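Side-chain contacts in porin protein associated with imipenem resistance (Acinetobacter baumannii, PDB 4FUV), which spans the outer membrane as an eight-stranded beta-barrel and probably takes part in the transport of ornithine and of the antibiotic imipenem: residues Gly20-Val25 with Asn74-Ala79; Lys60-Thr65 with Ala116-Arg121; Glu80-Gly85 with Trp91-Tyr96. All blocks are in the same frame, centred on the assembly; numbering follows the deposited sequence.

Interaction 1 of 3, residues Gly20-Val25 with Asn74-Ala79; sequences GARAEV and NVYLNA. With C8E ((hydroxyethyloxy)tri(ethyloxy)octane), chain F; C8E ((hydroxyethyloxy)tri(ethyloxy)octane), chain C.
Arg22 and Glu24 receive the hydroxyl of Tyr76 between their polar ends, although their strands are not neighbours: 20-26 and 64-81 are separated by strands 29-37 and 42-56, and the meeting is made by side chains alone across the interior.

Two hydrogen bonds converge on that single hydroxyl. Arg22 NH2 donates to Tyr76 OH at 3.0 Å, with an N-H...O angle of 165° and the oxygen lying in the guanidinium plane. Tyr76 OH in turn donates to Glu24 OE2, at a modelled separation of 2.4 Å. The tyrosine would thus act as acceptor and donor at once, the second bond being of doubtful length. Both partners meet its ring at the edge. The carboxylate lies only 13° from the ring plane and the guanidinium is nearly coplanar with it too, so both groups continue roughly in the plane of the ring.

Charge pairing holds the two partners in place. Arg22 NE makes a salt bridge to Glu24 OE1 at 2.8 Å, within the strand, with the oxygen tilted out of the guanidinium plane. Arg22 takes its CG between backbone N and carbonyl carbon (chi1 75°) and then runs out extended, which carries the guanidinium inward. Beyond the two segments, Arg22 NH1 makes a salt bridge with Glu80, and Glu24 OE2 a salt bridge with Lys218 and a hydrogen bond with Asn49. Such surroundings would be expected to favour an ionised carboxylate.

Contacts of the third kind face the other way. Val75 CG2 packs 3.6 Å from C7 of one detergent molecule, and Ala23 lies beside the ethylene-oxide part of another. Alternate residues thus face lipid-like molecules and a buried network of charges, as is typical of small outer-membrane beta-barrels such as OmpA, whose interior is likewise filled with salt bridges.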
loop_
_atom_site.group_PDB
_atom_site.type_symbol
_atom_site.label_atom_id
_atom_site.label_comp_id
_atom_site.label_asym_id
_atom_site.label_seq_id
_atom_site.Cartn_x
_atom_site.Cartn_y
_atom_site.Cartn_z
ATOM N N GLY A 20 -16.070 -35.799 15.509
ATOM C CA GLY A 20 -15.567 -34.636 16.204
ATOM C C GLY A 20 -16.396 -33.391 16.020
ATOM O O GLY A 20 -17.538 -33.425 15.550
ATOM N N ALA A 21 -15.798 -32.273 16.399
ATOM C CA ALA A 21 -16.478 -30.994 16.377
ATOM C C ALA A 21 -15.449 -29.901 16.120
ATOM O O ALA A 21 -14.241 -30.111 16.257
ATOM C CB ALA A 21 -17.204 -30.756 17.690
ATOM N N ARG A 22 -15.912 -28.736 15.715
ATOM C CA ARG A 22 -14.979 -27.652 15.521
ATOM C C ARG A 22 -15.590 -26.341 15.971
ATOM O O ARG A 22 -16.810 -26.187 15.970
ATOM C CB ARG A 22 -14.506 -27.586 14.064
ATOM C CG ARG A 22 -15.511 -27.030 13.060
ATOM C CD ARG A 22 -14.989 -27.113 11.625
ATOM N NE ARG A 22 -15.995 -26.668 10.660
ATOM C CZ ARG A 22 -16.108 -27.110 9.408
ATOM N NH1 ARG A 22 -15.263 -28.027 8.925
ATOM N NH2 ARG A 22 -17.072 -26.624 8.626
ATOM N N ALA A 23 -14.727 -25.421 16.379
ATOM C CA ALA A 23 -15.120 -24.059 16.695
ATOM C C ALA A 23 -14.515 -23.164 15.637
ATOM O O ALA A 23 -13.374 -23.380 15.222
ATOM C CB ALA A 23 -14.604 -23.664 18.076
ATOM N N GLU A 24 -15.265 -22.152 15.204
ATOM C CA GLU A 24 -14.815 -21.328 14.103
ATOM C C GLU A 24 -15.301 -19.893 14.227
ATOM O O GLU A 24 -16.320 -19.608 14.863
ATOM C CB GLU A 24 -15.268 -21.933 12.765
ATOM C CG GLU A 24 -16.792 -21.902 12.532
ATOM C CD GLU A 24 -17.285 -23.059 11.657
ATOM O OE1 GLU A 24 -16.617 -24.119 11.621
ATOM O OE2 GLU A 24 -18.330 -22.911 10.997
ATOM N N VAL A 25 -14.538 -18.999 13.614
ATOM C CA VAL A 25 -14.853 -17.587 13.541
ATOM C C VAL A 25 -14.566 -17.143 12.108
ATOM O O VAL A 25 -13.530 -17.489 11.522
ATOM C CB VAL A 25 -14.027 -16.768 14.564
ATOM C CG1 VAL A 25 -12.522 -17.036 14.412
ATOM C CG2 VAL A 25 -14.328 -15.298 14.451
ATOM N N ASN A 74 -26.832 -18.304 10.508
ATOM C CA ASN A 74 -26.682 -19.243 9.416
ATOM C C ASN A 74 -26.558 -20.682 9.913
ATOM O O ASN A 74 -25.864 -20.941 10.899
ATOM C CB ASN A 74 -25.430 -18.871 8.640
ATOM C CG ASN A 74 -25.422 -17.413 8.236
ATOM O OD1 ASN A 74 -26.338 -16.940 7.567
ATOM N ND2 ASN A 74 -24.396 -16.689 8.657
ATOM N N VAL A 75 -27.244 -21.600 9.233
ATOM C CA VAL A 75 -27.083 -23.035 9.470
ATOM C C VAL A 75 -26.596 -23.675 8.178
ATOM O O VAL A 75 -27.190 -23.461 7.122
ATOM C CB VAL A 75 -28.419 -23.722 9.841
ATOM C CG1 VAL A 75 -28.211 -25.225 10.040
ATOM C CG2 VAL A 75 -29.029 -23.097 11.069
ATOM N N TYR A 76 -25.547 -24.486 8.251
ATOM C CA TYR A 76 -25.003 -25.074 7.026
ATOM C C TYR A 76 -24.730 -26.567 7.110
ATOM O O TYR A 76 -24.412 -27.120 8.178
ATOM C CB TYR A 76 -23.749 -24.316 6.564
ATOM C CG TYR A 76 -22.540 -24.468 7.488
ATOM C CD1 TYR A 76 -21.653 -25.541 7.342
ATOM C CD2 TYR A 76 -22.271 -23.535 8.481
ATOM C CE1 TYR A 76 -20.545 -25.686 8.176
ATOM C CE2 TYR A 76 -21.172 -23.671 9.330
ATOM C CZ TYR A 76 -20.298 -24.754 9.155
ATOM O OH TYR A 76 -19.189 -24.928 9.960
ATOM N N LEU A 77 -24.862 -27.221 5.969
ATOM C CA LEU A 77 -24.495 -28.625 5.858
ATOM C C LEU A 77 -23.580 -28.795 4.647
ATOM O O LEU A 77 -23.991 -28.552 3.503
ATOM C CB LEU A 77 -25.735 -29.497 5.715
ATOM C CG LEU A 77 -25.448 -30.988 5.590
ATOM C CD1 LEU A 77 -24.740 -31.498 6.850
ATOM C CD2 LEU A 77 -26.734 -31.752 5.340
ATOM N N ASN A 78 -22.335 -29.179 4.906
ATOM C CA ASN A 78 -21.369 -29.393 3.831
ATOM C C ASN A 78 -20.844 -30.809 3.763
ATOM O O ASN A 78 -20.551 -31.424 4.795
ATOM C CB ASN A 78 -20.166 -28.453 3.972
ATOM C CG ASN A 78 -20.545 -27.015 3.785
ATOM O OD1 ASN A 78 -21.415 -26.714 2.988
ATOM N ND2 ASN A 78 -19.897 -26.117 4.524
ATOM N N ALA A 79 -20.710 -31.309 2.543
ATOM C CA ALA A 79 -19.838 -32.460 2.283
ATOM C C ALA A 79 -18.410 -31.942 2.167
ATOM O O ALA A 79 -18.171 -30.896 1.547
ATOM C CB ALA A 79 -20.246 -33.151 0.996
HETATM C C4 C8E F . -5.108 -20.977 12.680
HETATM C C5 C8E F . -6.583 -20.922 13.056
HETATM C C6 C8E F . -6.778 -21.137 14.555
HETATM C C7 C8E F . -7.919 -20.274 15.083
HETATM O O9 C8E F . -12.354 -20.253 17.130
HETATM C C10 C8E F . -12.850 -19.845 18.388
HETATM C C11 C8E F . -14.182 -19.118 18.207
HETATM O O12 C8E F . -15.283 -19.939 18.555
HETATM C C13 C8E F . -16.382 -19.189 19.027
HETATM C C14 C8E F . -17.256 -20.047 19.932
HETATM C C16 C8E F . -20.884 -19.736 19.342
HETATM C C17 C8E F . -22.165 -20.193 18.650
HETATM O O18 C8E F . -23.259 -19.466 19.163
HETATM C C19 C8E F . -23.165 -18.086 18.896
HETATM C C20 C8E F . -24.483 -17.407 19.256
HETATM O O21 C8E F . -24.207 -16.305 20.090
HETATM C C1 C8E C . -25.238 -27.978 15.065
HETATM C C2 C8E C . -26.196 -27.122 14.238
HETATM C C3 C8E C . -27.367 -26.629 15.080
HETATM C C4 C8E C . -28.444 -25.939 14.246
HETATM C C5 C8E C . -28.718 -24.527 14.751
HETATM C C6 C8E C . -30.185 -24.112 14.651
HETATM C C7 C8E C . -30.297 -22.617 14.351
HETATM C C8 C8E C . -31.746 -22.178 14.179
HETATM O O9 C8E C . -31.806 -20.934 13.514
HETATM C C10 C8E C . -32.132 -21.061 12.147
#

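Interaction 2 of 3, residues Lys60-Thr65 with Ala116-Arg121; sequences KVNGST and ATRSFR. With SO4 (sulfate ion), chain B.
With CG anti to the carbonyl carbon (chi1 -59°) and the chain then bent at chi2 (-52°) and chi3 (-62°), Arg118 folds back over Asn62 and Gly63, the central residues of a type I' beta turn from Val61 to Ser64. This tight hairpin turn precedes strand 64-81, at the end of the barrel remote from the chain termini.

The curled arginine uses both its face and its edge. One face of the guanidinium lies over the turn backbone, with NH1 3.7 Å from Gly63 CA, and Arg118 CG comes within 3.9 Å of the same CA, an approach permitted by the absence of a side chain. At the edge sits a sulfate ion, probably from the crystallisation liquor: Arg118 NH1 donates to sulfate O2 at 2.8 Å, and NH2 reaches the same oxygen at 3.1 Å. The Asn62 and Arg118 side chains cross at about a right angle. Arg118 NE is turned to Asp126 of the second subunit, a salt bridge that places this contact at the subunit interface.

Water joins the two backbones. One molecule donates to Asn62 O at 2.8 Å and to Ser119 O at 2.9 Å, while Ser64 OG donates to it.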
loop_
_atom_site.group_PDB
_atom_site.type_symbol
_atom_site.label_atom_id
_atom_site.label_comp_id
_atom_site.label_asym_id
_atom_site.label_seq_id
_atom_site.Cartn_x
_atom_site.Cartn_y
_atom_site.Cartn_z
ATOM N N LYS A 60 -8.728 7.155 11.470
ATOM C CA LYS A 60 -9.095 7.851 10.252
ATOM C C LYS A 60 -8.318 7.304 9.078
ATOM O O LYS A 60 -7.094 7.221 9.122
ATOM C CB LYS A 60 -8.806 9.342 10.377
ATOM C CG LYS A 60 -9.699 10.070 11.340
ATOM C CD LYS A 60 -10.840 10.750 10.628
ATOM C CE LYS A 60 -11.448 11.798 11.525
ATOM N NZ LYS A 60 -10.453 12.875 11.810
ATOM N N VAL A 61 -9.036 6.937 8.028
ATOM C CA VAL A 61 -8.416 6.638 6.753
ATOM C C VAL A 61 -8.780 7.731 5.756
ATOM O O VAL A 61 -9.910 7.782 5.256
ATOM C CB VAL A 61 -8.896 5.306 6.182
ATOM C CG1 VAL A 61 -7.840 4.745 5.249
ATOM C CG2 VAL A 61 -9.201 4.335 7.308
ATOM N N ASN A 62 -7.824 8.615 5.495
ATOM C CA ASN A 62 -7.985 9.634 4.478
ATOM C C ASN A 62 -9.196 10.525 4.753
ATOM O O ASN A 62 -9.937 10.880 3.840
ATOM C CB ASN A 62 -8.101 8.975 3.101
ATOM C CG ASN A 62 -7.339 9.721 2.040
ATOM O OD1 ASN A 62 -6.252 10.240 2.295
ATOM N ND2 ASN A 62 -7.904 9.788 0.839
ATOM N N GLY A 63 -9.400 10.866 6.020
ATOM C CA GLY A 63 -10.492 11.744 6.406
ATOM C C GLY A 63 -11.833 11.047 6.585
ATOM O O GLY A 63 -12.829 11.691 6.912
ATOM N N SER A 64 -11.873 9.737 6.361
ATOM C CA SER A 64 -13.100 8.983 6.600
ATOM C C SER A 64 -12.980 8.032 7.782
ATOM O O SER A 64 -11.912 7.480 8.063
ATOM C CB SER A 64 -13.544 8.194 5.367
ATOM O OG SER A 64 -14.130 9.027 4.386
ATOM N N THR A 65 -14.105 7.840 8.452
ATOM C CA THR A 65 -14.229 6.872 9.519
ATOM C C THR A 65 -15.312 5.878 9.113
ATOM O O THR A 65 -16.307 6.255 8.483
ATOM C CB THR A 65 -14.588 7.592 10.834
ATOM O OG1 THR A 65 -13.397 7.778 11.604
ATOM C CG2 THR A 65 -15.597 6.810 11.640
ATOM N N ALA A 116 -15.295 17.046 7.096
ATOM C CA ALA A 116 -15.432 18.276 6.339
ATOM C C ALA A 116 -14.191 18.535 5.476
ATOM O O ALA A 116 -13.068 18.387 5.953
ATOM C CB ALA A 116 -15.653 19.437 7.295
ATOM N N THR A 117 -14.430 18.934 4.222
ATOM C CA THR A 117 -13.411 19.289 3.218
ATOM C C THR A 117 -12.644 18.121 2.610
ATOM O O THR A 117 -11.762 18.349 1.783
ATOM C CB THR A 117 -12.351 20.294 3.724
ATOM O OG1 THR A 117 -11.433 19.605 4.575
ATOM C CG2 THR A 117 -12.994 21.453 4.479
ATOM N N ARG A 118 -12.947 16.887 3.015
ATOM C CA ARG A 118 -12.187 15.747 2.508
ATOM C C ARG A 118 -12.848 15.102 1.296
ATOM O O ARG A 118 -14.081 15.057 1.179
ATOM C CB ARG A 118 -11.938 14.684 3.598
ATOM C CG ARG A 118 -11.176 15.191 4.823
ATOM C CD ARG A 118 -9.875 15.906 4.456
ATOM N NE ARG A 118 -8.936 15.025 3.761
ATOM C CZ ARG A 118 -8.019 14.284 4.379
ATOM N NH1 ARG A 118 -7.927 14.309 5.704
ATOM N NH2 ARG A 118 -7.195 13.511 3.675
ATOM N N SER A 119 -12.017 14.594 0.395
ATOM C CA SER A 119 -12.522 13.884 -0.770
ATOM C C SER A 119 -12.900 12.440 -0.435
ATOM O O SER A 119 -12.369 11.834 0.494
ATOM C CB SER A 119 -11.495 13.900 -1.902
ATOM O OG SER A 119 -10.310 13.252 -1.501
ATOM N N PHE A 120 -13.838 11.917 -1.207
ATOM C CA PHE A 120 -14.303 10.553 -1.087
ATOM C C PHE A 120 -14.917 10.219 -2.437
ATOM O O PHE A 120 -15.238 11.121 -3.220
ATOM C CB PHE A 120 -15.331 10.421 0.044
ATOM C CG PHE A 120 -16.605 11.221 -0.172
ATOM C CD1 PHE A 120 -16.626 12.593 0.040
ATOM C CD2 PHE A 120 -17.779 10.593 -0.569
ATOM C CE1 PHE A 120 -17.786 13.323 -0.159
ATOM C CE2 PHE A 120 -18.954 11.327 -0.763
ATOM C CZ PHE A 120 -18.956 12.679 -0.557
ATOM N N ARG A 121 -15.086 8.933 -2.709
ATOM C CA ARG A 121 -15.475 8.476 -4.047
ATOM C C ARG A 121 -16.748 7.646 -3.964
ATOM O O ARG A 121 -16.858 6.764 -3.112
ATOM C CB ARG A 121 -14.347 7.630 -4.649
ATOM C CG ARG A 121 -14.475 7.290 -6.128
ATOM C CD ARG A 121 -13.109 6.781 -6.639
ATOM N NE ARG A 121 -13.120 6.347 -8.037
ATOM C CZ ARG A 121 -13.120 7.165 -9.086
ATOM N NH1 ARG A 121 -13.136 8.483 -8.913
ATOM N NH2 ARG A 121 -13.116 6.664 -10.318
HETATM S S SO4 B . -4.675 12.289 5.960
HETATM O O1 SO4 B . -4.517 11.803 4.593
HETATM O O2 SO4 B . -6.096 12.343 6.298
HETATM O O3 SO4 B . -4.008 11.370 6.880
HETATM O O4 SO4 B . -4.084 13.621 6.082
HETATM O O HOH W 1 -12.490 10.245 2.892
HETATM O O HOH W 2 -9.821 12.185 1.563
#

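Interaction 3 of 3, residues Glu80-Gly85 with Trp91-Tyr96; sequences EIRPWG and WAQGLY. With C8E ((hydroxyethyloxy)tri(ethyloxy)octane), chain E; C8E ((hydroxyethyloxy)tri(ethyloxy)octane), chain H.
Arg82 runs alongside Tyr96 and crosses Gln93 at the start of a type I beta turn, Arg82 to Gly85, in the connection that reverses the chain between antiparallel strands 64-81 and 95-114 of the barrel. This connection is at the end where both chain termini lie, probably the periplasmic side.

The arginine can be read atom by atom. Its CB rests 3.7 Å from Leu95 O. CG, anti to the carbonyl carbon (chi1 -69°), runs beside Tyr96 and meets its CB at 3.7 Å. The chain then stays extended, bringing CD past the carbonyl oxygen of Gln93 and letting NE form a weak hydrogen bond to Gln93 O at 3.0 Å. CZ lies near Tyr96 CD1, the guanidinium and phenol planes being 14° apart, with one guanidinium face offset over the CB side of the tyrosine. At the tip the two nitrogens part company. Arg82 NH1 makes a salt bridge to Glu80 OE1 at 3.2 Å, nearly straight at 173° and in the guanidinium plane. Arg82 NH2 instead reaches Gln93 OE1 through a water.

Glu80 stacks over Tyr96, its OE1 4.0 Å above the ring centre; Glu80 OE2 is held by Arg22, and Tyr96 OH by Glu167, so the buried polar ends belong to the interior network.

On the outer side Trp84 CB packs 3.8 Å from Ala92 CB. The far side of the indole, at Trp84 CZ3, rests against Leu95 CD1. Detergent covers one ring face near the rim, and Pro83 the opposite one, consistent with the aromatic girdle of outer-membrane barrels. At the indole edge, Trp84 NE1 donates an almost straight 3.0 Å hydrogen bond to ether oxygen O12 of a second detergent molecule.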
loop_
_atom_site.group_PDB
_atom_site.type_symbol
_atom_site.label_atom_id
_atom_site.label_comp_id
_atom_site.label_asym_id
_atom_site.label_seq_id
_atom_site.Cartn_x
_atom_site.Cartn_y
_atom_site.Cartn_z
ATOM N N GLU A 80 -17.457 -32.655 2.760
ATOM C CA GLU A 80 -16.050 -32.325 2.569
ATOM C C GLU A 80 -15.315 -33.473 1.865
ATOM O O GLU A 80 -15.305 -34.614 2.329
ATOM C CB GLU A 80 -15.369 -31.980 3.902
ATOM C CG GLU A 80 -16.109 -30.906 4.705
ATOM C CD GLU A 80 -15.338 -30.466 5.941
ATOM O OE1 GLU A 80 -14.464 -31.229 6.420
ATOM O OE2 GLU A 80 -15.603 -29.348 6.428
ATOM N N ILE A 81 -14.703 -33.157 0.740
ATOM C CA ILE A 81 -14.005 -34.158 -0.044
ATOM C C ILE A 81 -12.503 -33.935 0.032
ATOM O O ILE A 81 -12.000 -32.878 -0.346
ATOM C CB ILE A 81 -14.470 -34.170 -1.519
ATOM C CG1 ILE A 81 -15.925 -34.635 -1.613
ATOM C CG2 ILE A 81 -13.568 -35.118 -2.356
ATOM C CD1 ILE A 81 -16.948 -33.541 -1.650
ATOM N N ARG A 82 -11.798 -34.952 0.520
ATOM C CA ARG A 82 -10.349 -34.890 0.674
ATOM C C ARG A 82 -9.679 -35.789 -0.358
ATOM O O ARG A 82 -9.684 -37.006 -0.196
ATOM C CB ARG A 82 -9.962 -35.335 2.093
ATOM C CG ARG A 82 -10.378 -34.363 3.184
ATOM C CD ARG A 82 -10.110 -34.933 4.610
ATOM N NE ARG A 82 -9.882 -33.858 5.575
ATOM C CZ ARG A 82 -10.830 -33.017 5.998
ATOM N NH1 ARG A 82 -12.084 -33.133 5.565
ATOM N NH2 ARG A 82 -10.527 -32.070 6.875
ATOM N N PRO A 83 -9.132 -35.193 -1.437
ATOM C CA PRO A 83 -8.517 -36.007 -2.501
ATOM C C PRO A 83 -7.358 -36.859 -1.977
ATOM O O PRO A 83 -7.100 -37.925 -2.520
ATOM C CB PRO A 83 -8.020 -34.958 -3.517
ATOM C CG PRO A 83 -8.985 -33.797 -3.337
ATOM C CD PRO A 83 -9.252 -33.773 -1.827
ATOM N N TRP A 84 -6.703 -36.409 -0.912
ATOM C CA TRP A 84 -5.606 -37.150 -0.315
ATOM C C TRP A 84 -5.951 -37.620 1.105
ATOM O O TRP A 84 -5.094 -37.689 1.994
ATOM C CB TRP A 84 -4.342 -36.293 -0.336
ATOM C CG TRP A 84 -4.044 -35.765 -1.717
ATOM C CD1 TRP A 84 -3.359 -36.406 -2.721
ATOM C CD2 TRP A 84 -4.449 -34.514 -2.273
ATOM N NE1 TRP A 84 -3.291 -35.618 -3.839
ATOM C CE2 TRP A 84 -3.962 -34.442 -3.578
ATOM C CE3 TRP A 84 -5.174 -33.432 -1.751
ATOM C CZ2 TRP A 84 -4.177 -33.346 -4.400
ATOM C CZ3 TRP A 84 -5.383 -32.345 -2.564
ATOM C CH2 TRP A 84 -4.888 -32.306 -3.872
ATOM N N GLY A 85 -7.214 -37.989 1.282
ATOM C CA GLY A 85 -7.761 -38.291 2.587
ATOM C C GLY A 85 -7.106 -39.416 3.358
ATOM O O GLY A 85 -7.159 -39.412 4.594
ATOM N N TRP A 91 -0.331 -32.191 5.785
ATOM C CA TRP A 91 -0.746 -31.155 4.839
ATOM C C TRP A 91 -1.699 -31.733 3.802
ATOM O O TRP A 91 -2.775 -31.179 3.552
ATOM C CB TRP A 91 0.476 -30.513 4.185
ATOM C CG TRP A 91 1.549 -30.240 5.176
ATOM C CD1 TRP A 91 2.807 -30.765 5.190
ATOM C CD2 TRP A 91 1.454 -29.399 6.335
ATOM N NE1 TRP A 91 3.507 -30.291 6.273
ATOM C CE2 TRP A 91 2.699 -29.452 6.989
ATOM C CE3 TRP A 91 0.438 -28.607 6.873
ATOM C CZ2 TRP A 91 2.954 -28.736 8.160
ATOM C CZ3 TRP A 91 0.694 -27.899 8.031
ATOM C CH2 TRP A 91 1.941 -27.969 8.663
ATOM N N ALA A 92 -1.323 -32.871 3.225
ATOM C CA ALA A 92 -2.147 -33.521 2.209
ATOM C C ALA A 92 -3.525 -33.934 2.733
ATOM O O ALA A 92 -4.527 -33.706 2.065
ATOM C CB ALA A 92 -1.437 -34.717 1.630
ATOM N N GLN A 93 -3.566 -34.561 3.905
ATOM C CA GLN A 93 -4.834 -35.021 4.494
ATOM C C GLN A 93 -5.780 -33.856 4.808
ATOM O O GLN A 93 -7.011 -34.003 4.755
ATOM C CB GLN A 93 -4.581 -35.860 5.756
ATOM C CG GLN A 93 -5.823 -36.574 6.328
ATOM C CD GLN A 93 -6.693 -35.664 7.196
ATOM O OE1 GLN A 93 -6.222 -34.646 7.716
ATOM N NE2 GLN A 93 -7.974 -36.021 7.342
ATOM N N GLY A 94 -5.197 -32.703 5.119
ATOM C CA GLY A 94 -5.965 -31.529 5.515
ATOM C C GLY A 94 -6.627 -30.762 4.384
ATOM O O GLY A 94 -7.474 -29.883 4.627
ATOM N N LEU A 95 -6.267 -31.080 3.144
ATOM C CA LEU A 95 -6.829 -30.343 2.002
ATOM C C LEU A 95 -8.208 -30.881 1.577
ATOM O O LEU A 95 -8.382 -32.086 1.356
ATOM C CB LEU A 95 -5.853 -30.369 0.821
ATOM C CG LEU A 95 -4.531 -29.630 1.007
ATOM C CD1 LEU A 95 -3.548 -30.038 -0.108
ATOM C CD2 LEU A 95 -4.752 -28.123 0.981
ATOM N N TYR A 96 -9.197 -30.002 1.462
ATOM C CA TYR A 96 -10.520 -30.478 1.082
ATOM C C TYR A 96 -11.325 -29.489 0.248
ATOM O O TYR A 96 -11.101 -28.284 0.304
ATOM C CB TYR A 96 -11.343 -30.907 2.310
ATOM C CG TYR A 96 -11.751 -29.787 3.266
ATOM C CD1 TYR A 96 -10.899 -29.374 4.285
ATOM C CD2 TYR A 96 -13.004 -29.162 3.166
ATOM C CE1 TYR A 96 -11.266 -28.372 5.181
ATOM C CE2 TYR A 96 -13.378 -28.141 4.062
ATOM C CZ TYR A 96 -12.495 -27.758 5.063
ATOM O OH TYR A 96 -12.819 -26.753 5.948
HETATM C C5 C8E E . -8.642 -32.198 -7.245
HETATM C C6 C8E E . -7.470 -32.937 -7.887
HETATM C C7 C8E E . -7.203 -34.271 -7.204
HETATM C C8 C8E E . -5.730 -34.651 -7.303
HETATM O O9 C8E E . -5.615 -36.041 -7.512
HETATM C C10 C8E E . -4.487 -36.623 -6.886
HETATM C C11 C8E E . -3.187 -35.975 -7.342
HETATM O O12 C8E E . -2.185 -36.497 -6.504
HETATM C C13 C8E E . -1.037 -35.692 -6.364
HETATM C C14 C8E E . -0.220 -36.312 -5.239
HETATM O O15 C8E E . 0.062 -35.379 -4.219
HETATM C C16 C8E E . 0.811 -35.973 -3.178
HETATM C C17 C8E E . -0.102 -36.380 -2.023
HETATM O O18 C8E E . 0.429 -37.454 -1.258
HETATM C C19 C8E E . -0.261 -38.673 -1.473
HETATM C C20 C8E E . -1.681 -38.548 -0.951
HETATM O O21 C8E E . -2.247 -39.801 -0.684
HETATM C C1 C8E H . -0.850 -31.153 -4.347
HETATM C C2 C8E H . -1.267 -31.616 -2.949
HETATM C C3 C8E H . -0.100 -32.281 -2.225
HETATM C C4 C8E H . 0.024 -31.793 -0.784
HETATM C C5 C8E H . 0.970 -32.704 0.003
HETATM C C6 C8E H . 2.016 -31.877 0.753
HETATM O O HOH W 3 -7.895 -32.690 8.296
HETATM O O HOH W 4 -6.999 -34.436 1.166
HETATM O O HOH W 5 -9.219 -38.315 5.892
#

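From the N terminus, strand 20-26 first enters interaction 1, which closes when the chain has passed through 29-37 and 42-56 and runs down 64-81. Interaction 2 opens at 60-65, inside that loop, and closes only at 116-121, so the two loops cross. Interaction 3 follows interaction 1 directly and is nested within interaction 2, closing the short reversal between 64-81 and 95-114. Strand 64-81 serves all three. Interactions 1 and 3, with centres about 17 Å apart, touch through Arg22 and Glu80, uniting the barrel interior with one rim; interaction 2, about 46 Å from interaction 3 between centres, lies at the far end.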